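Local coordinates for porin (Rhodobacter capsulatus, PDB 2POR), which forms trimeric outer-membrane channels through which small hydrophilic solutes, up to about 0.6 kDa, diffuse passively, at residues A[126-130]-A[154-158]; A[84-88]-A[234-238]. The contacts are given in a common frame with arbitrary orientation. Numbering follows the deposited sequence.

Interaction 1 of 2, residues A[126-130]-A[154-158]; sequences GAFSV and AAYTF
The axes of strands 128-130 and 154-158 approach to 4.7 Å, their N-to-C directions 165° apart. Ser129 and Ala155 form the hydrogen-bonded pair (Ser129 N to Ala155 O 3.0 Å, Ala155 N to Ser129 O 2.8 Å); Phe128-Tyr156 and Val130-Ala154 are non-hydrogen-bonded pairs, CA atoms 4.6 and 4.3 Å apart. Ala127, phi/psi -88/-6, adds Thr157 N to Ala127 O at 3.0 Å; a water bridges that oxygen (3.0 Å) and Thr157 OG1 (2.7 Å), which also hydrogen-bonds Thr162 OG1. On the face bearing Phe128, both aromatic residues take chi1 t and their rings diverge. The Tyr156 ring leans over Ala127, CE1 3.5 Å from Ala127 CB, with Phe128 CB at its edge. The Phe128 ring runs the other way, CE1 4.4 Å from Ala154 CB, a small methyl that also receives Val130 CG1 at 3.9 Å. Ser129 and Ala155 occupy the opposite face, where Ser129 OG bonds Ser124. Surface aromatics here are consistent with a porin's aromatic girdle, on antiparallel neighbours in the 16-stranded barrel wall.

Interaction 2 of 2, residues A[84-88]-A[234-238]; sequences GDLYE and LSVDS
Tyr87 lays one face of its ring over the CB of Asp237: that carbon is 3.9 Å from the ring centroid and 28° off the normal, a CH-pi contact, with CD1 of Tyr87 3.5 Å from CB of Asp237. The ring reaches this place with chi1 t, from a backbone at phi/psi -52/127. The irregular segment 84-88 thus meets the regular strand 234-238, whose residues Ser235 and Asp237 point toward it while Leu234 and Val236 point away. The closest CA pair is Leu86-Ser235, 5.6 Å. Ser235, chi1 p, accepts a hydrogen bond on OG from Tyr87 N (3.1 Å, 159°), and Leu86 CB packs 3.6 Å from Ser235 OG. Leu86, chi1 m and chi2 t, brings CD1 to 3.9 Å from Leu234 O. Asp237 OD2 is held by Asn196. Following helix 78-83, the segment belongs to the long loop between strands 68-73 and 118-125, corresponding to the inward-folded, pore-constricting L3 of porins, here pinned to the inner wall; Leu86 also touches strands 243-254 and 195-207, which flank strand 226-240.

In the fold
Both contacts reach the same 16-stranded barrel, with their centres about 20 Å apart and nearest atoms about 9 Å apart, so neither touches the other. Interaction 1 joins two consecutive wall strands at the surface, its centre about 20 Å from the chain centre, and rests on repeated backbone hydrogen bonds plus exposed aromatic groups. Interaction 2, its centre about 13 Å from that of the chain and partly buried, instead fastens a loop to the wall: a single backbone-to-side-chain hydrogen bond and a ring face replace strand pairing. Its segments are 146 residues apart, against 24 for interaction 1. Through Asn100, which bonds Leu86 and is a calcium ligand, interaction 2 also borders a metal site.

Interaction 1 of 2, residues A[126-130]-A[154-158]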
ATOM      1  N   GLY A 126      -3.668  -0.014 -39.571  1.00 37.02           N
ATOM      2  CA  GLY A 126      -4.522   0.876 -40.319  1.00 31.57           C
ATOM      3  C   GLY A 126      -5.859   1.139 -39.658  1.00 47.32           C
ATOM      4  O   GLY A 126      -5.981   1.679 -38.556  1.00 45.65           O
ATOM      5  N   ALA A 127      -6.883   0.756 -40.394  1.00 33.24           N
ATOM      6  CA  ALA A 127      -8.257   0.990 -39.991  1.00 42.64           C
ATOM      7  C   ALA A 127      -8.877  -0.114 -39.120  1.00 33.08           C
ATOM      8  O   ALA A 127      -9.994  -0.023 -38.598  1.00 40.51           O
ATOM      9  CB  ALA A 127      -9.064   1.146 -41.262  1.00 35.42           C
ATOM     10  N   PHE A 128      -8.149  -1.176 -38.941  1.00 27.81           N
ATOM     11  CA  PHE A 128      -8.720  -2.324 -38.355  1.00 28.97           C
ATOM     12  C   PHE A 128      -8.036  -2.650 -37.049  1.00 40.19           C
ATOM     13  O   PHE A 128      -6.818  -2.501 -36.909  1.00 29.96           O
ATOM     14  CB  PHE A 128      -8.555  -3.294 -39.455  1.00 27.26           C
ATOM     15  CG  PHE A 128      -8.739  -4.734 -39.050  1.00 62.21           C
ATOM     16  CD1 PHE A 128     -10.018  -5.268 -39.038  1.00 68.83           C
ATOM     17  CD2 PHE A 128      -7.617  -5.497 -38.711  1.00 68.66           C
ATOM     18  CE1 PHE A 128     -10.165  -6.596 -38.681  1.00 68.63           C
ATOM     19  CE2 PHE A 128      -7.773  -6.823 -38.355  1.00 72.56           C
ATOM     20  CZ  PHE A 128      -9.053  -7.363 -38.346  1.00 71.50           C
ATOM     21  N   SER A 129      -8.837  -3.165 -36.123  1.00 32.05           N
ATOM     22  CA  SER A 129      -8.326  -3.610 -34.832  1.00 30.97           C
ATOM     23  C   SER A 129      -8.912  -4.952 -34.417  1.00 26.59           C
ATOM     24  O   SER A 129     -10.082  -5.214 -34.705  1.00 27.36           O
ATOM     25  CB  SER A 129      -8.667  -2.608 -33.761  1.00 27.55           C
ATOM     26  OG  SER A 129      -8.141  -1.311 -33.976  1.00 47.00           O
ATOM     27  N   VAL A 130      -8.112  -5.830 -33.835  1.00 28.17           N
ATOM     28  CA  VAL A 130      -8.598  -7.074 -33.272  1.00 29.20           C
ATOM     29  C   VAL A 130      -8.084  -7.259 -31.853  1.00 40.17           C
ATOM     30  O   VAL A 130      -6.990  -6.786 -31.513  1.00 25.40           O
ATOM     31  CB  VAL A 130      -8.158  -8.285 -34.037  1.00 24.69           C
ATOM     32  CG1 VAL A 130      -9.019  -8.297 -35.238  1.00 34.50           C
ATOM     33  CG2 VAL A 130      -6.679  -8.300 -34.321  1.00 27.14           C
ATOM     34  N   ALA A 154     -13.455  -7.517 -33.039  1.00 25.22           N
ATOM     35  CA  ALA A 154     -12.799  -6.866 -34.167  1.00 31.60           C
ATOM     36  C   ALA A 154     -13.501  -5.571 -34.408  1.00 28.50           C
ATOM     37  O   ALA A 154     -14.685  -5.445 -34.108  1.00 28.42           O
ATOM     38  CB  ALA A 154     -12.907  -7.668 -35.416  1.00 24.29           C
ATOM     39  N   ALA A 155     -12.823  -4.534 -34.883  1.00 26.24           N
ATOM     40  CA  ALA A 155     -13.469  -3.268 -35.160  1.00 31.59           C
ATOM     41  C   ALA A 155     -12.843  -2.703 -36.442  1.00 32.78           C
ATOM     42  O   ALA A 155     -11.738  -3.068 -36.863  1.00 27.08           O
ATOM     43  CB  ALA A 155     -13.228  -2.246 -34.041  1.00 29.48           C
ATOM     44  N   TYR A 156     -13.589  -1.820 -37.057  1.00 27.28           N
ATOM     45  CA  TYR A 156     -13.179  -1.156 -38.259  1.00 27.65           C
ATOM     46  C   TYR A 156     -13.636   0.300 -38.208  1.00 25.30           C
ATOM     47  O   TYR A 156     -14.801   0.641 -37.962  1.00 31.37           O
ATOM     48  CB  TYR A 156     -13.787  -1.934 -39.423  1.00 40.64           C
ATOM     49  CG  TYR A 156     -13.433  -1.318 -40.775  1.00 72.25           C
ATOM     50  CD1 TYR A 156     -12.122  -1.366 -41.234  1.00 68.07           C
ATOM     51  CD2 TYR A 156     -14.427  -0.667 -41.510  1.00 78.75           C
ATOM     52  CE1 TYR A 156     -11.814  -0.749 -42.432  1.00 70.03           C
ATOM     53  CE2 TYR A 156     -14.121  -0.053 -42.710  1.00 76.52           C
ATOM     54  CZ  TYR A 156     -12.809  -0.099 -43.155  1.00 81.42           C
ATOM     55  OH  TYR A 156     -12.476   0.528 -44.345  1.00 98.25           O
ATOM     56  N   THR A 157     -12.681   1.200 -38.406  1.00 33.54           N
ATOM     57  CA  THR A 157     -12.996   2.606 -38.439  1.00 41.02           C
ATOM     58  C   THR A 157     -13.063   3.086 -39.893  1.00 45.31           C
ATOM     59  O   THR A 157     -12.203   2.741 -40.701  1.00 47.36           O
ATOM     60  CB  THR A 157     -11.925   3.343 -37.659  1.00 31.49           C
ATOM     61  OG1 THR A 157     -11.821   2.669 -36.406  1.00 47.00           O
ATOM     62  CG2 THR A 157     -12.274   4.816 -37.447  1.00 34.86           C
ATOM     63  N   PHE A 158     -14.091   3.824 -40.283  1.00 40.52           N
ATOM     64  CA  PHE A 158     -14.253   4.416 -41.591  1.00 46.68           C
ATOM     65  C   PHE A 158     -14.850   5.788 -41.343  1.00 44.70           C
ATOM     66  O   PHE A 158     -16.006   6.038 -40.982  1.00 50.08           O
ATOM     67  CB  PHE A 158     -15.176   3.565 -42.481  1.00 40.11           C
ATOM     68  CG  PHE A 158     -16.566   3.198 -41.965  1.00 60.39           C
ATOM     69  CD1 PHE A 158     -16.721   2.182 -41.033  1.00 73.87           C
ATOM     70  CD2 PHE A 158     -17.681   3.882 -42.439  1.00 75.24           C
ATOM     71  CE1 PHE A 158     -17.983   1.861 -40.581  1.00 73.60           C
ATOM     72  CE2 PHE A 158     -18.944   3.550 -41.979  1.00 79.76           C
ATOM     73  CZ  PHE A 158     -19.092   2.540 -41.051  1.00 79.46           C
TER
HETATM   74  O   HOH W   1     -10.698   0.267 -35.735  1.00 41.20           O

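Interaction 2 of 2, residues A[84-88]-A[234-238]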
ATOM      1  N   GLY A  84     -14.956   0.078 -25.117  1.00 21.59           N
ATOM      2  CA  GLY A  84     -15.096   0.909 -23.933  1.00 19.54           C
ATOM      3  C   GLY A  84     -16.505   1.000 -23.339  1.00 20.13           C
ATOM      4  O   GLY A  84     -17.344   0.110 -23.502  1.00 24.79           O
ATOM      5  N   ASP A  85     -16.759   2.085 -22.622  1.00 18.15           N
ATOM      6  CA  ASP A  85     -17.991   2.329 -21.890  1.00 22.04           C
ATOM      7  C   ASP A  85     -18.747   3.517 -22.423  1.00 32.84           C
ATOM      8  O   ASP A  85     -18.250   4.224 -23.289  1.00 25.86           O
ATOM      9  CB  ASP A  85     -17.677   2.559 -20.393  1.00 21.66           C
ATOM     10  CG  ASP A  85     -17.224   1.254 -19.743  1.00 22.97           C
ATOM     11  OD1 ASP A  85     -17.744   0.189 -20.062  1.00 22.67           O
ATOM     12  OD2 ASP A  85     -16.297   1.298 -18.954  1.00 22.22           O
ATOM     13  N   LEU A  86     -19.943   3.795 -21.913  1.00 21.52           N
ATOM     14  CA  LEU A  86     -20.748   4.918 -22.342  1.00 19.15           C
ATOM     15  C   LEU A  86     -20.266   6.113 -21.536  1.00 18.35           C
ATOM     16  O   LEU A  86     -19.398   5.972 -20.648  1.00 21.62           O
ATOM     17  CB  LEU A  86     -22.247   4.620 -22.095  1.00 18.02           C
ATOM     18  CG  LEU A  86     -22.851   3.398 -22.773  1.00 21.20           C
ATOM     19  CD1 LEU A  86     -24.339   3.467 -22.473  1.00 24.06           C
ATOM     20  CD2 LEU A  86     -22.650   3.356 -24.298  1.00 22.07           C
ATOM     21  N   TYR A  87     -20.790   7.299 -21.836  1.00 20.03           N
ATOM     22  CA  TYR A  87     -20.394   8.545 -21.180  1.00 23.10           C
ATOM     23  C   TYR A  87     -20.468   8.455 -19.649  1.00 35.01           C
ATOM     24  O   TYR A  87     -21.511   8.144 -19.102  1.00 21.25           O
ATOM     25  CB  TYR A  87     -21.299   9.698 -21.685  1.00 22.33           C
ATOM     26  CG  TYR A  87     -20.915  11.058 -21.108  1.00 24.26           C
ATOM     27  CD1 TYR A  87     -19.724  11.685 -21.470  1.00 29.11           C
ATOM     28  CD2 TYR A  87     -21.758  11.653 -20.193  1.00 25.25           C
ATOM     29  CE1 TYR A  87     -19.395  12.904 -20.902  1.00 24.19           C
ATOM     30  CE2 TYR A  87     -21.432  12.861 -19.617  1.00 23.60           C
ATOM     31  CZ  TYR A  87     -20.256  13.465 -19.979  1.00 32.01           C
ATOM     32  OH  TYR A  87     -19.926  14.640 -19.355  1.00 38.33           O
ATOM     33  N   GLU A  88     -19.400   8.790 -18.934  1.00 24.04           N
ATOM     34  CA  GLU A  88     -19.321   8.689 -17.497  1.00 23.00           C
ATOM     35  C   GLU A  88     -19.928   9.895 -16.868  1.00 28.26           C
ATOM     36  O   GLU A  88     -19.557  11.039 -17.134  1.00 25.13           O
ATOM     37  CB  GLU A  88     -17.858   8.526 -17.107  1.00 19.61           C
ATOM     38  CG  GLU A  88     -17.697   8.350 -15.629  1.00 19.84           C
ATOM     39  CD  GLU A  88     -16.285   8.020 -15.172  1.00 19.96           C
ATOM     40  OE1 GLU A  88     -15.682   7.049 -15.609  1.00 22.24           O
ATOM     41  OE2 GLU A  88     -15.787   8.727 -14.316  1.00 28.96           O
ATOM     42  N   LEU A 234     -27.167   3.528 -25.359  1.00 25.95           N
ATOM     43  CA  LEU A 234     -26.716   4.598 -26.200  1.00 24.03           C
ATOM     44  C   LEU A 234     -26.217   5.726 -25.332  1.00 28.04           C
ATOM     45  O   LEU A 234     -26.811   5.934 -24.254  1.00 28.24           O
ATOM     46  CB  LEU A 234     -27.894   5.058 -26.984  1.00 31.10           C
ATOM     47  CG  LEU A 234     -27.796   6.398 -27.641  1.00 41.38           C
ATOM     48  CD1 LEU A 234     -26.972   6.265 -28.919  1.00 34.15           C
ATOM     49  CD2 LEU A 234     -29.180   6.920 -27.861  1.00 42.03           C
ATOM     50  N   SER A 235     -25.156   6.446 -25.745  1.00 26.13           N
ATOM     51  CA  SER A 235     -24.847   7.679 -25.051  1.00 25.83           C
ATOM     52  C   SER A 235     -24.464   8.743 -26.063  1.00 25.93           C
ATOM     53  O   SER A 235     -23.989   8.409 -27.168  1.00 28.39           O
ATOM     54  CB  SER A 235     -23.680   7.563 -24.049  1.00 32.71           C
ATOM     55  OG  SER A 235     -22.395   7.261 -24.533  1.00 30.62           O
ATOM     56  N   VAL A 236     -24.685   9.987 -25.632  1.00 24.17           N
ATOM     57  CA  VAL A 236     -24.382  11.144 -26.443  1.00 35.92           C
ATOM     58  C   VAL A 236     -23.711  12.149 -25.525  1.00 30.98           C
ATOM     59  O   VAL A 236     -24.233  12.409 -24.430  1.00 29.40           O
ATOM     60  CB  VAL A 236     -25.679  11.805 -27.034  1.00 37.21           C
ATOM     61  CG1 VAL A 236     -25.283  12.970 -27.944  1.00 36.84           C
ATOM     62  CG2 VAL A 236     -26.448  10.847 -27.910  1.00 26.11           C
ATOM     63  N   ASP A 237     -22.569  12.728 -25.914  1.00 32.91           N
ATOM     64  CA  ASP A 237     -22.024  13.854 -25.164  1.00 25.51           C
ATOM     65  C   ASP A 237     -21.523  14.881 -26.170  1.00 35.12           C
ATOM     66  O   ASP A 237     -21.104  14.495 -27.276  1.00 26.89           O
ATOM     67  CB  ASP A 237     -20.867  13.451 -24.275  1.00 18.52           C
ATOM     68  CG  ASP A 237     -19.672  12.813 -24.929  1.00 30.05           C
ATOM     69  OD1 ASP A 237     -19.668  11.608 -25.151  1.00 32.68           O
ATOM     70  OD2 ASP A 237     -18.720  13.535 -25.188  1.00 32.21           O
ATOM     71  N   SER A 238     -21.557  16.149 -25.817  1.00 26.63           N
ATOM     72  CA  SER A 238     -21.099  17.178 -26.718  1.00 37.70           C
ATOM     73  C   SER A 238     -20.423  18.259 -25.929  1.00 32.20           C
ATOM     74  O   SER A 238     -20.838  18.597 -24.809  1.00 31.51           O
ATOM     75  CB  SER A 238     -22.262  17.790 -27.471  1.00 41.15           C
ATOM     76  OG  SER A 238     -21.755  18.499 -28.603  1.00 71.90           O
TER